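Local coordinates for protein N-acyl-D-glutamate deacylase (Bordetella bronchiseptica, PDB 3GIP) that removes the acyl group from N-acyl-D-glutamate by zinc-dependent hydrolysis, as a member of the amidohydrolase superfamily, at residues I11-I17 against A53-A59; R303-P309 against L336-I342; R372-W378 against A440-T446; W425-F431 against I452-N458. All blocks are in the same frame, centred on the assembly; numbering follows the deposited sequence.

Contact 1 (I11-I17 against A53-A59)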
# COMPACT_ATOMS: atom_id res chain seq x y z
N ILE A 11 -1.70 -0.60 28.36
CA ILE A 11 -0.29 -0.63 27.99
C ILE A 11 0.37 0.44 28.84
O ILE A 11 0.14 1.64 28.64
CB ILE A 11 -0.12 -0.32 26.50
CG1 ILE A 11 -0.94 -1.31 25.68
CG2 ILE A 11 1.36 -0.39 26.13
CD1 ILE A 11 -0.98 -1.00 24.19
N THR A 12 1.19 0.02 29.79
CA THR A 12 1.82 0.95 30.71
C THR A 12 3.34 1.11 30.66
O THR A 12 4.06 0.29 30.09
CB THR A 12 1.45 0.57 32.15
OG1 THR A 12 2.10 1.46 33.06
CG2 THR A 12 1.89 -0.86 32.45
N GLY A 13 3.81 2.19 31.27
CA GLY A 13 5.23 2.48 31.36
C GLY A 13 5.95 2.98 30.13
O GLY A 13 7.14 3.31 30.20
N GLY A 14 5.26 3.06 29.00
CA GLY A 14 5.91 3.51 27.79
C GLY A 14 5.74 4.98 27.45
O GLY A 14 5.18 5.75 28.23
N TRP A 15 6.27 5.36 26.29
CA TRP A 15 6.18 6.73 25.81
C TRP A 15 5.24 6.76 24.62
O TRP A 15 5.41 6.01 23.65
CB TRP A 15 7.56 7.26 25.41
CG TRP A 15 8.43 7.56 26.59
CD1 TRP A 15 9.08 6.66 27.38
CD2 TRP A 15 8.69 8.86 27.14
NE1 TRP A 15 9.73 7.32 28.40
CE2 TRP A 15 9.51 8.66 28.28
CE3 TRP A 15 8.31 10.16 26.80
CZ2 TRP A 15 9.96 9.73 29.07
CZ3 TRP A 15 8.75 11.22 27.59
CH2 TRP A 15 9.57 10.99 28.71
N ILE A 16 4.24 7.62 24.70
CA ILE A 16 3.25 7.73 23.64
C ILE A 16 3.61 8.72 22.53
O ILE A 16 3.94 9.87 22.79
CB ILE A 16 1.89 8.18 24.21
CG1 ILE A 16 1.35 7.12 25.18
CG2 ILE A 16 0.90 8.43 23.07
CD1 ILE A 16 0.92 5.84 24.52
N ILE A 17 3.55 8.24 21.29
CA ILE A 17 3.74 9.08 20.12
C ILE A 17 2.37 8.85 19.48
O ILE A 17 2.12 7.82 18.86
CB ILE A 17 4.89 8.58 19.21
CG1 ILE A 17 6.23 8.86 19.90
CG2 ILE A 17 4.83 9.30 17.86
CD1 ILE A 17 7.45 8.65 19.02
N ALA A 53 5.15 -1.57 28.56
CA ALA A 53 5.84 -0.88 27.47
C ALA A 53 7.04 -0.07 27.94
O ALA A 53 7.47 0.85 27.24
CB ALA A 53 4.86 0.02 26.73
N SER A 54 7.57 -0.39 29.11
CA SER A 54 8.73 0.32 29.62
C SER A 54 9.83 0.30 28.57
O SER A 54 10.12 -0.75 28.00
CB SER A 54 9.25 -0.33 30.91
OG SER A 54 8.31 -0.18 31.97
N GLY A 55 10.42 1.46 28.30
CA GLY A 55 11.48 1.54 27.31
C GLY A 55 11.02 1.38 25.87
O GLY A 55 11.83 1.13 24.98
N LYS A 56 9.72 1.53 25.64
CA LYS A 56 9.17 1.39 24.30
C LYS A 56 8.29 2.58 23.92
O LYS A 56 7.92 3.40 24.76
CB LYS A 56 8.33 0.12 24.19
CG LYS A 56 8.96 -1.12 24.80
CD LYS A 56 10.24 -1.50 24.09
CE LYS A 56 10.85 -2.75 24.72
NZ LYS A 56 9.88 -3.88 24.72
N ILE A 57 7.95 2.64 22.63
CA ILE A 57 7.08 3.68 22.10
C ILE A 57 5.73 3.01 21.87
O ILE A 57 5.66 1.87 21.42
CB ILE A 57 7.58 4.22 20.74
CG1 ILE A 57 8.87 5.01 20.93
CG2 ILE A 57 6.50 5.09 20.10
CD1 ILE A 57 8.72 6.27 21.75
N VAL A 58 4.66 3.72 22.22
CA VAL A 58 3.31 3.23 22.02
C VAL A 58 2.73 4.19 20.99
O VAL A 58 2.59 5.39 21.25
CB VAL A 58 2.50 3.28 23.33
CG1 VAL A 58 1.09 2.75 23.10
CG2 VAL A 58 3.21 2.45 24.39
N ALA A 59 2.41 3.67 19.82
CA ALA A 59 1.92 4.51 18.73
C ALA A 59 0.69 3.94 18.05
O ALA A 59 0.28 2.80 18.32
CB ALA A 59 3.04 4.69 17.71
O HOH W 1 9.57 3.92 29.27
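Ile16 and Val58 meet at the apolar centre of this contact. Ile16 CD1 presses on Val58 CB at 3.2 Å and on CG1 at 3.4 Å, both tighter than usual van der Waals contact. The bend of the isoleucine at chi2 (-70°) folds CD1 back over the valine. Val58 CG2 meets Ile11 CG2 at 3.8 Å. Ile11 CG2 also touches Ala53 CB. Across the sheet, Ile17 lays CG1 and CD1 on Ile57, with CG1 3.8 Å from Ile57 CG2. Trp15 adds little more than CB; its indole extends outward, past Lys56 O at its edge.

The backbones run parallel from Trp15 on. Trp15 N donates to Lys56 O at 3.0 Å, Val58 N to Trp15 O, and Ile17 N to Val58 O. Toward the polar edge, Ala53 N binds Thr12 O at 2.6 Å. There the type II beta turn Ala53-Lys56 packs against Gly13 and Gly14. A water joins Gly13 O to Gly55 N. Ser54 OG bonds to Asp52.

Helix 397-404 covers Ile17 and Ile57 through Leu397. Strand 57-64 pairs parallel with 15-16 and antiparallel with 428-431. This joins N-terminal and C-terminal strands, consistent with the small beta domain that amidohydrolases carry beside the TIM barrel.

Contact 2 (R303-P309 against L336-I342)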
# COMPACT_ATOMS: atom_id res chain seq x y z
N ARG A 303 16.05 -9.39 -11.72
CA ARG A 303 16.04 -10.63 -10.96
C ARG A 303 14.62 -11.18 -10.85
O ARG A 303 13.71 -10.48 -10.42
CB ARG A 303 16.64 -10.39 -9.56
CG ARG A 303 16.86 -11.67 -8.77
CD ARG A 303 17.35 -11.40 -7.36
NE ARG A 303 18.78 -11.12 -7.29
CZ ARG A 303 19.43 -10.86 -6.15
NH1 ARG A 303 18.75 -10.85 -5.01
NH2 ARG A 303 20.74 -10.64 -6.15
N ILE A 304 14.45 -12.43 -11.24
CA ILE A 304 13.14 -13.07 -11.23
C ILE A 304 12.57 -13.30 -9.84
O ILE A 304 13.26 -13.75 -8.93
CB ILE A 304 13.21 -14.42 -12.00
CG1 ILE A 304 13.79 -14.18 -13.40
CG2 ILE A 304 11.82 -15.05 -12.10
CD1 ILE A 304 13.05 -13.11 -14.22
N THR A 305 11.29 -12.97 -9.67
CA THR A 305 10.60 -13.15 -8.40
C THR A 305 9.67 -14.36 -8.46
O THR A 305 9.31 -14.95 -7.44
CB THR A 305 9.77 -11.91 -8.03
OG1 THR A 305 8.94 -11.54 -9.14
CG2 THR A 305 10.68 -10.74 -7.69
N TRP A 306 9.27 -14.72 -9.68
CA TRP A 306 8.41 -15.88 -9.92
C TRP A 306 8.28 -16.08 -11.43
O TRP A 306 8.49 -15.16 -12.20
CB TRP A 306 7.01 -15.69 -9.32
CG TRP A 306 6.20 -14.56 -9.92
CD1 TRP A 306 6.24 -13.25 -9.56
CD2 TRP A 306 5.24 -14.65 -10.99
NE1 TRP A 306 5.37 -12.51 -10.33
CE2 TRP A 306 4.74 -13.35 -11.22
CE3 TRP A 306 4.76 -15.71 -11.78
CZ2 TRP A 306 3.79 -13.07 -12.20
CZ3 TRP A 306 3.80 -15.43 -12.76
CH2 TRP A 306 3.33 -14.12 -12.96
N SER A 307 7.97 -17.31 -11.83
CA SER A 307 7.77 -17.65 -13.24
C SER A 307 6.93 -18.91 -13.30
O SER A 307 7.30 -19.94 -12.75
CB SER A 307 9.11 -17.91 -13.95
OG SER A 307 8.88 -18.46 -15.25
N THR A 308 5.78 -18.82 -13.97
CA THR A 308 4.91 -19.99 -14.06
C THR A 308 5.54 -21.13 -14.86
O THR A 308 5.55 -22.27 -14.41
CB THR A 308 3.54 -19.60 -14.66
OG1 THR A 308 2.95 -18.59 -13.84
CG2 THR A 308 2.62 -20.81 -14.69
N PRO A 309 6.09 -20.84 -16.05
CA PRO A 309 6.70 -21.93 -16.82
C PRO A 309 8.06 -22.39 -16.28
O PRO A 309 8.43 -23.55 -16.42
CB PRO A 309 6.80 -21.35 -18.22
CG PRO A 309 7.04 -19.89 -17.96
CD PRO A 309 6.04 -19.60 -16.85
N LEU A 336 10.08 -16.92 -20.09
CA LEU A 336 9.77 -16.95 -18.67
C LEU A 336 8.34 -16.54 -18.35
O LEU A 336 7.82 -16.82 -17.27
CB LEU A 336 10.73 -16.03 -17.91
CG LEU A 336 12.18 -16.49 -17.78
CD1 LEU A 336 13.05 -15.32 -17.33
CD2 LEU A 336 12.26 -17.64 -16.78
N ALA A 337 7.70 -15.86 -19.30
CA ALA A 337 6.34 -15.37 -19.12
C ALA A 337 5.28 -16.46 -18.94
O ALA A 337 5.32 -17.50 -19.61
CB ALA A 337 5.95 -14.47 -20.28
N PRO A 338 4.32 -16.24 -18.02
CA PRO A 338 4.23 -15.05 -17.17
C PRO A 338 5.19 -15.14 -15.98
O PRO A 338 5.38 -16.20 -15.40
CB PRO A 338 2.77 -15.06 -16.73
CG PRO A 338 2.44 -16.51 -16.68
CD PRO A 338 3.09 -17.04 -17.94
N ALA A 339 5.77 -14.00 -15.63
CA ALA A 339 6.72 -13.95 -14.53
C ALA A 339 6.76 -12.57 -13.88
O ALA A 339 6.08 -11.65 -14.32
CB ALA A 339 8.11 -14.32 -15.03
N GLY A 340 7.57 -12.46 -12.83
CA GLY A 340 7.72 -11.19 -12.14
C GLY A 340 9.20 -10.97 -11.93
O GLY A 340 10.00 -11.90 -12.06
N ALA A 341 9.58 -9.73 -11.60
CA ALA A 341 10.98 -9.42 -11.38
C ALA A 341 11.18 -8.19 -10.51
O ALA A 341 10.25 -7.43 -10.25
CB ALA A 341 11.68 -9.20 -12.72
N ILE A 342 12.42 -8.02 -10.06
CA ILE A 342 12.82 -6.87 -9.27
C ILE A 342 13.72 -6.07 -10.20
O ILE A 342 14.57 -6.63 -10.90
CB ILE A 342 13.61 -7.27 -8.01
CG1 ILE A 342 12.67 -7.96 -7.01
CG2 ILE A 342 14.25 -6.03 -7.37
CD1 ILE A 342 13.37 -8.57 -5.82
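Trp306 and the backbone of Ala339-Gly340 make the aromatic part of this contact. Ala339 CA sits 3.5 Å from the centroid of the six-membered ring, only 4° off its normal, a CH-pi contact. Gly340 lies over the same face, its CA 3.2 Å from Trp306 NE1. With chi1 at 64°, Trp306 CG stands between its own N and carbonyl carbon, and the indole folds over the opposing strand.

The backbone pairing is antiparallel and interrupted by a corner at Thr305. Arg303 and Ile342 form a hydrogen-bonded pair, with Ile342 N 2.8 Å from Arg303 O. Thr305 N meets Gly340 O at 2.9 Å from above the carbonyl plane. Gly340 N binds Trp306 O, and Thr308 N binds Pro338 O almost head-on.

Among side chains, Ser307 OG donates to Leu336 O at 2.8 Å, in the carbonyl plane on a lone pair. Apolar contacts are separate: Ile304 CD1 on Leu336 CD1, and, nearer the other end, Thr305 CG2 on Ile342 CG1 at 3.5 Å, a tight fit.

Strand 339-343 is the middle of a three-stranded antiparallel sheet, between 287-290 and 303-307. Leu336 and Ile304 pack on helix 318-325. Backbone bonds dominate on both sides of the corner. The tryptophan face lies on a nearly bare backbone, where Gly340 has no side chain to hold the indole off.

Contact 3 (R372-W378 against A440-T446). With FMT (formic acid), chain D.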
# COMPACT_ATOMS: atom_id res chain seq x y z
N ARG A 372 9.74 -15.53 -4.64
CA ARG A 372 10.89 -14.85 -4.05
C ARG A 372 10.57 -13.36 -4.15
O ARG A 372 11.10 -12.65 -5.00
CB ARG A 372 12.17 -15.16 -4.83
CG ARG A 372 13.42 -14.54 -4.24
CD ARG A 372 13.73 -15.12 -2.87
NE ARG A 372 14.13 -16.52 -2.96
CZ ARG A 372 15.24 -16.94 -3.55
NH1 ARG A 372 16.08 -16.07 -4.10
NH2 ARG A 372 15.53 -18.24 -3.59
N PRO A 373 9.70 -12.88 -3.26
CA PRO A 373 9.29 -11.47 -3.25
C PRO A 373 10.34 -10.45 -2.88
O PRO A 373 11.38 -10.76 -2.28
CB PRO A 373 8.15 -11.47 -2.23
CG PRO A 373 8.66 -12.45 -1.21
CD PRO A 373 9.17 -13.59 -2.08
N HIS A 374 10.04 -9.21 -3.24
CA HIS A 374 10.87 -8.07 -2.91
C HIS A 374 10.65 -7.96 -1.40
O HIS A 374 9.51 -8.08 -0.92
CB HIS A 374 10.33 -6.84 -3.66
CG HIS A 374 11.02 -5.56 -3.32
ND1 HIS A 374 11.39 -4.64 -4.28
CD2 HIS A 374 11.37 -5.02 -2.13
CE1 HIS A 374 11.93 -3.58 -3.69
NE2 HIS A 374 11.93 -3.79 -2.39
N PRO A 375 11.72 -7.76 -0.62
CA PRO A 375 11.65 -7.66 0.85
C PRO A 375 10.71 -6.60 1.43
O PRO A 375 10.37 -6.66 2.61
CB PRO A 375 13.11 -7.45 1.26
CG PRO A 375 13.70 -6.76 0.06
CD PRO A 375 13.10 -7.54 -1.08
N ARG A 376 10.30 -5.65 0.60
CA ARG A 376 9.39 -4.60 1.06
C ARG A 376 8.11 -5.22 1.63
O ARG A 376 7.42 -4.62 2.44
CB ARG A 376 9.05 -3.66 -0.10
CG ARG A 376 8.25 -4.31 -1.21
CD ARG A 376 8.26 -3.46 -2.47
NE ARG A 376 7.35 -4.00 -3.48
CZ ARG A 376 7.33 -3.60 -4.74
NH1 ARG A 376 8.16 -2.65 -5.17
NH2 ARG A 376 6.45 -4.13 -5.59
N LEU A 377 7.82 -6.44 1.19
CA LEU A 377 6.64 -7.17 1.66
C LEU A 377 6.66 -7.33 3.18
O LEU A 377 5.62 -7.21 3.83
CB LEU A 377 6.61 -8.55 1.00
CG LEU A 377 5.53 -9.54 1.45
CD1 LEU A 377 4.16 -9.04 1.02
CD2 LEU A 377 5.82 -10.91 0.84
N TRP A 378 7.84 -7.61 3.72
CA TRP A 378 8.00 -7.83 5.16
C TRP A 378 8.73 -6.74 5.94
O TRP A 378 8.65 -6.72 7.17
CB TRP A 378 8.74 -9.14 5.42
CG TRP A 378 7.93 -10.38 5.23
CD1 TRP A 378 7.59 -10.97 4.05
CD2 TRP A 378 7.35 -11.18 6.27
NE1 TRP A 378 6.83 -12.10 4.29
CE2 TRP A 378 6.67 -12.24 5.65
CE3 TRP A 378 7.34 -11.09 7.67
CZ2 TRP A 378 5.98 -13.22 6.37
CZ3 TRP A 378 6.65 -12.07 8.39
CH2 TRP A 378 5.99 -13.12 7.74
N ALA A 440 14.20 -8.44 6.60
CA ALA A 440 14.00 -9.02 5.28
C ALA A 440 15.05 -8.48 4.32
O ALA A 440 15.25 -7.27 4.21
CB ALA A 440 12.60 -8.69 4.76
N THR A 441 15.73 -9.39 3.62
CA THR A 441 16.76 -9.01 2.67
C THR A 441 16.39 -9.50 1.28
O THR A 441 15.42 -10.23 1.11
CB THR A 441 18.11 -9.61 3.07
OG1 THR A 441 18.00 -11.04 3.09
CG2 THR A 441 18.54 -9.11 4.44
N TRP A 442 17.18 -9.11 0.29
CA TRP A 442 16.91 -9.54 -1.07
C TRP A 442 16.96 -11.07 -1.15
O TRP A 442 16.12 -11.68 -1.81
CB TRP A 442 17.91 -8.92 -2.05
CG TRP A 442 17.98 -7.42 -1.95
CD1 TRP A 442 18.97 -6.67 -1.37
CD2 TRP A 442 17.00 -6.48 -2.42
NE1 TRP A 442 18.67 -5.33 -1.45
CE2 TRP A 442 17.46 -5.19 -2.08
CE3 TRP A 442 15.77 -6.60 -3.08
CZ2 TRP A 442 16.74 -4.03 -2.39
CZ3 TRP A 442 15.05 -5.45 -3.38
CH2 TRP A 442 15.54 -4.18 -3.04
N ASP A 443 17.93 -11.68 -0.48
CA ASP A 443 18.06 -13.14 -0.51
C ASP A 443 17.06 -13.85 0.39
O ASP A 443 16.63 -14.97 0.09
CB ASP A 443 19.47 -13.58 -0.10
CG ASP A 443 20.53 -13.12 -1.07
OD1 ASP A 443 20.20 -12.87 -2.25
OD2 ASP A 443 21.70 -13.03 -0.66
N GLU A 444 16.71 -13.22 1.51
CA GLU A 444 15.75 -13.78 2.46
C GLU A 444 14.69 -12.72 2.72
O GLU A 444 14.64 -12.12 3.80
CB GLU A 444 16.46 -14.16 3.76
CG GLU A 444 17.43 -15.32 3.60
CD GLU A 444 18.14 -15.66 4.89
OE1 GLU A 444 19.10 -14.94 5.26
OE2 GLU A 444 17.74 -16.64 5.55
N PRO A 445 13.82 -12.49 1.74
CA PRO A 445 12.75 -11.49 1.81
C PRO A 445 11.59 -11.71 2.78
O PRO A 445 10.74 -10.83 2.91
CB PRO A 445 12.27 -11.41 0.36
CG PRO A 445 12.40 -12.83 -0.09
CD PRO A 445 13.76 -13.22 0.46
N THR A 446 11.56 -12.85 3.46
CA THR A 446 10.46 -13.08 4.39
C THR A 446 10.85 -13.04 5.86
O THR A 446 10.04 -13.37 6.73
CB THR A 446 9.74 -14.42 4.11
OG1 THR A 446 10.63 -15.51 4.40
CG2 THR A 446 9.30 -14.49 2.66
C FMT D . 6.71 -0.82 -8.11
O1 FMT D . 7.15 -1.85 -7.65
O2 FMT D . 7.09 0.35 -7.58
O HOH W 2 14.07 -10.33 -2.89
O HOH W 3 11.59 -7.66 8.03
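Trp378 and Thr446 meet ring to backbone, and the indole can be followed outward from its CB. CB lies 3.9 Å from Ala440 CB and also touches Pro445 O. CD1 comes 3.4 Å from the same Pro445 O, a buried carbonyl with no hydrogen-bond partner in the model. NE1 lies 3.7 Å from Thr446 CB. Thr446 CA stands over the five-membered ring, 14° off its normal, a CH-pi contact. Further out, Thr446 O sits over the middle of the indole, 3.5 Å from Trp378 CD2. The chi1 of -76° directs the indole toward 440-446, and chi2 turns one ring face onto Thr446.

A second tryptophan, Trp442, packs on Pro375 and His374. It takes Pro375 CG over its face, and Pro375 CD is 3.5 Å from its CE3. Its edge points at the face of the His374 ring in a T-shaped pair, planes 63° apart. Arg376 CD covers the opposite face of that imidazole. Pro375 CB packs on Ala440 CB at 3.7 Å. Direct hydrogen bonds between the segments are absent; water links Pro373 O to Trp442 O.

A formate, probably from the crystallisation liquor, accepts from Arg376 NH1 at its O1 and is also hydrogen-bonded to Tyr282 and Lys250. Loop 440-446 packs against the lead-in to helix 376-391. Helix 80-83 touches Trp378 and Leu377, and Ile342 of strand 339-343 backs His374 and Trp442.

Contact 4 (W425-F431 against I452-N458)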
# COMPACT_ATOMS: atom_id res chain seq x y z
N TRP A 425 -10.43 4.12 17.55
CA TRP A 425 -10.27 2.67 17.56
C TRP A 425 -8.89 2.32 18.10
O TRP A 425 -7.90 3.01 17.82
CB TRP A 425 -10.44 2.10 16.16
CG TRP A 425 -11.86 2.11 15.70
CD1 TRP A 425 -12.43 2.96 14.79
CD2 TRP A 425 -12.90 1.23 16.13
NE1 TRP A 425 -13.76 2.66 14.64
CE2 TRP A 425 -14.08 1.60 15.45
CE3 TRP A 425 -12.95 0.16 17.04
CZ2 TRP A 425 -15.30 0.94 15.64
CZ3 TRP A 425 -14.17 -0.50 17.23
CH2 TRP A 425 -15.32 -0.10 16.53
N ALA A 426 -8.82 1.24 18.88
CA ALA A 426 -7.56 0.83 19.48
C ALA A 426 -6.61 0.04 18.59
O ALA A 426 -6.27 -1.11 18.89
CB ALA A 426 -7.84 0.05 20.77
N ASP A 427 -6.19 0.66 17.48
CA ASP A 427 -5.21 0.04 16.58
C ASP A 427 -3.91 0.59 17.19
O ASP A 427 -3.66 1.79 17.14
CB ASP A 427 -5.35 0.55 15.14
CG ASP A 427 -6.62 0.05 14.46
OD1 ASP A 427 -7.14 -1.01 14.86
OD2 ASP A 427 -7.07 0.72 13.51
N VAL A 428 -3.10 -0.29 17.76
CA VAL A 428 -1.89 0.15 18.44
C VAL A 428 -0.67 -0.72 18.17
O VAL A 428 -0.79 -1.94 18.02
CB VAL A 428 -2.11 0.15 19.98
CG1 VAL A 428 -0.92 0.77 20.69
CG2 VAL A 428 -3.39 0.89 20.33
N VAL A 429 0.50 -0.10 18.12
CA VAL A 429 1.73 -0.84 17.94
C VAL A 429 2.70 -0.36 19.00
O VAL A 429 2.83 0.84 19.26
CB VAL A 429 2.37 -0.63 16.53
CG1 VAL A 429 2.69 0.83 16.30
CG2 VAL A 429 3.63 -1.48 16.42
N VAL A 430 3.37 -1.31 19.65
CA VAL A 430 4.35 -1.01 20.68
C VAL A 430 5.69 -1.47 20.13
O VAL A 430 5.83 -2.63 19.72
CB VAL A 430 4.05 -1.78 21.98
CG1 VAL A 430 5.10 -1.47 23.04
CG2 VAL A 430 2.66 -1.42 22.49
N PHE A 431 6.67 -0.58 20.10
CA PHE A 431 7.97 -0.95 19.56
C PHE A 431 9.14 -0.27 20.26
O PHE A 431 8.98 0.78 20.88
CB PHE A 431 8.02 -0.64 18.05
CG PHE A 431 7.96 0.83 17.71
CD1 PHE A 431 9.13 1.58 17.60
CD2 PHE A 431 6.74 1.46 17.49
CE1 PHE A 431 9.08 2.93 17.27
CE2 PHE A 431 6.68 2.82 17.16
CZ PHE A 431 7.85 3.56 17.05
N ILE A 452 9.44 -4.96 17.27
CA ILE A 452 7.99 -4.80 17.40
C ILE A 452 7.59 -5.68 18.58
O ILE A 452 7.72 -6.91 18.52
CB ILE A 452 7.25 -5.27 16.13
CG1 ILE A 452 7.66 -4.41 14.93
CG2 ILE A 452 5.74 -5.18 16.34
CD1 ILE A 452 7.31 -2.93 15.08
N ALA A 453 7.13 -5.06 19.65
CA ALA A 453 6.75 -5.79 20.86
C ALA A 453 5.32 -6.30 20.86
O ALA A 453 5.05 -7.39 21.36
CB ALA A 453 6.98 -4.91 22.09
N GLY A 454 4.40 -5.53 20.29
CA GLY A 454 3.01 -5.96 20.27
C GLY A 454 2.15 -5.13 19.35
O GLY A 454 2.47 -3.98 19.06
N VAL A 455 1.06 -5.72 18.88
CA VAL A 455 0.15 -5.03 17.99
C VAL A 455 -1.30 -5.35 18.33
O VAL A 455 -1.66 -6.51 18.50
CB VAL A 455 0.38 -5.42 16.51
CG1 VAL A 455 -0.58 -4.66 15.62
CG2 VAL A 455 1.82 -5.13 16.11
N LEU A 456 -2.11 -4.30 18.43
CA LEU A 456 -3.53 -4.46 18.71
C LEU A 456 -4.30 -3.93 17.51
O LEU A 456 -3.94 -2.90 16.93
CB LEU A 456 -3.95 -3.65 19.95
CG LEU A 456 -3.33 -3.95 21.31
CD1 LEU A 456 -3.93 -2.99 22.34
CD2 LEU A 456 -3.61 -5.39 21.70
N VAL A 457 -5.34 -4.65 17.13
CA VAL A 457 -6.21 -4.24 16.04
C VAL A 457 -7.57 -4.15 16.72
O VAL A 457 -8.09 -5.15 17.21
CB VAL A 457 -6.25 -5.28 14.91
CG1 VAL A 457 -7.37 -4.95 13.93
CG2 VAL A 457 -4.91 -5.31 14.18
N ASN A 458 -8.13 -2.95 16.76
CA ASN A 458 -9.43 -2.74 17.40
C ASN A 458 -9.43 -3.31 18.82
O ASN A 458 -10.40 -3.94 19.26
CB ASN A 458 -10.53 -3.36 16.55
CG ASN A 458 -10.64 -2.72 15.19
OD1 ASN A 458 -10.71 -3.40 14.16
ND2 ASN A 458 -10.65 -1.39 15.16
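Ile452 opens the pairing against Phe431, its CD1 3.8 Å from Phe431 CB. The same methyl reaches Val429 CG2. Ala453 and Gly454 then both face Val430, a classic beta bulge. Val430 O accepts from both, at 2.8 Å from Ala453 N and at 3.3 Å from Gly454 N. Ala453 CB rests near Val430 CG1. Gly454 O takes the N-H of Val430 in return.

Val455 forms a non-hydrogen-bonded pair with Val429. With chi1 at 60°, Val429 CG2 lies anti to the backbone N, where it meets Val455 CG2, at 4.1 Å, and Ile452 CD1. Leu456 bonds twice with Val428: Leu456 N to Val428 O at 2.7 Å, and Val428 N to Leu456 O. Val457 lies beside Asp427 OD1. Asn458 N donates to that OD1 at 2.9 Å, met nearly end-on. The other carboxylate oxygen, OD2, forms a salt bridge with Arg417. The Asn458 amide packs against Trp425, planes 74° apart.

The strand axes are antiparallel, their directions 166° apart. Together with strand 460-463, which pairs with 452-457, they extend the C-terminal strands onto strand 57-64, consistent with the small beta domain of the amidohydrolases. Thr88 of strand 87-92 touches Val455 and Val457.

From the N terminus, contact 1 closes first, bringing 11-17 beside 53-59 across a stretch rich in strands. Contact 2 follows in series and closes a largely helical loop. Contact 3 closes the loop from 378 to 440. Contacts 3 and 4 cross along the chain, because 425-431 lies between the two segments of contact 3 and 440-446 lies between those of contact 4. Contacts 1 and 4 touch through neighbouring strands 57-64 and 428-431, with Ile57 N 2.8 Å from Phe431 O, and join N-terminal to C-terminal strands. Contacts 2 and 3 touch elsewhere, with Thr305 O 2.9 Å from Arg372 N. Contacts 1 and 2 lie on opposite sides of the chain's centre.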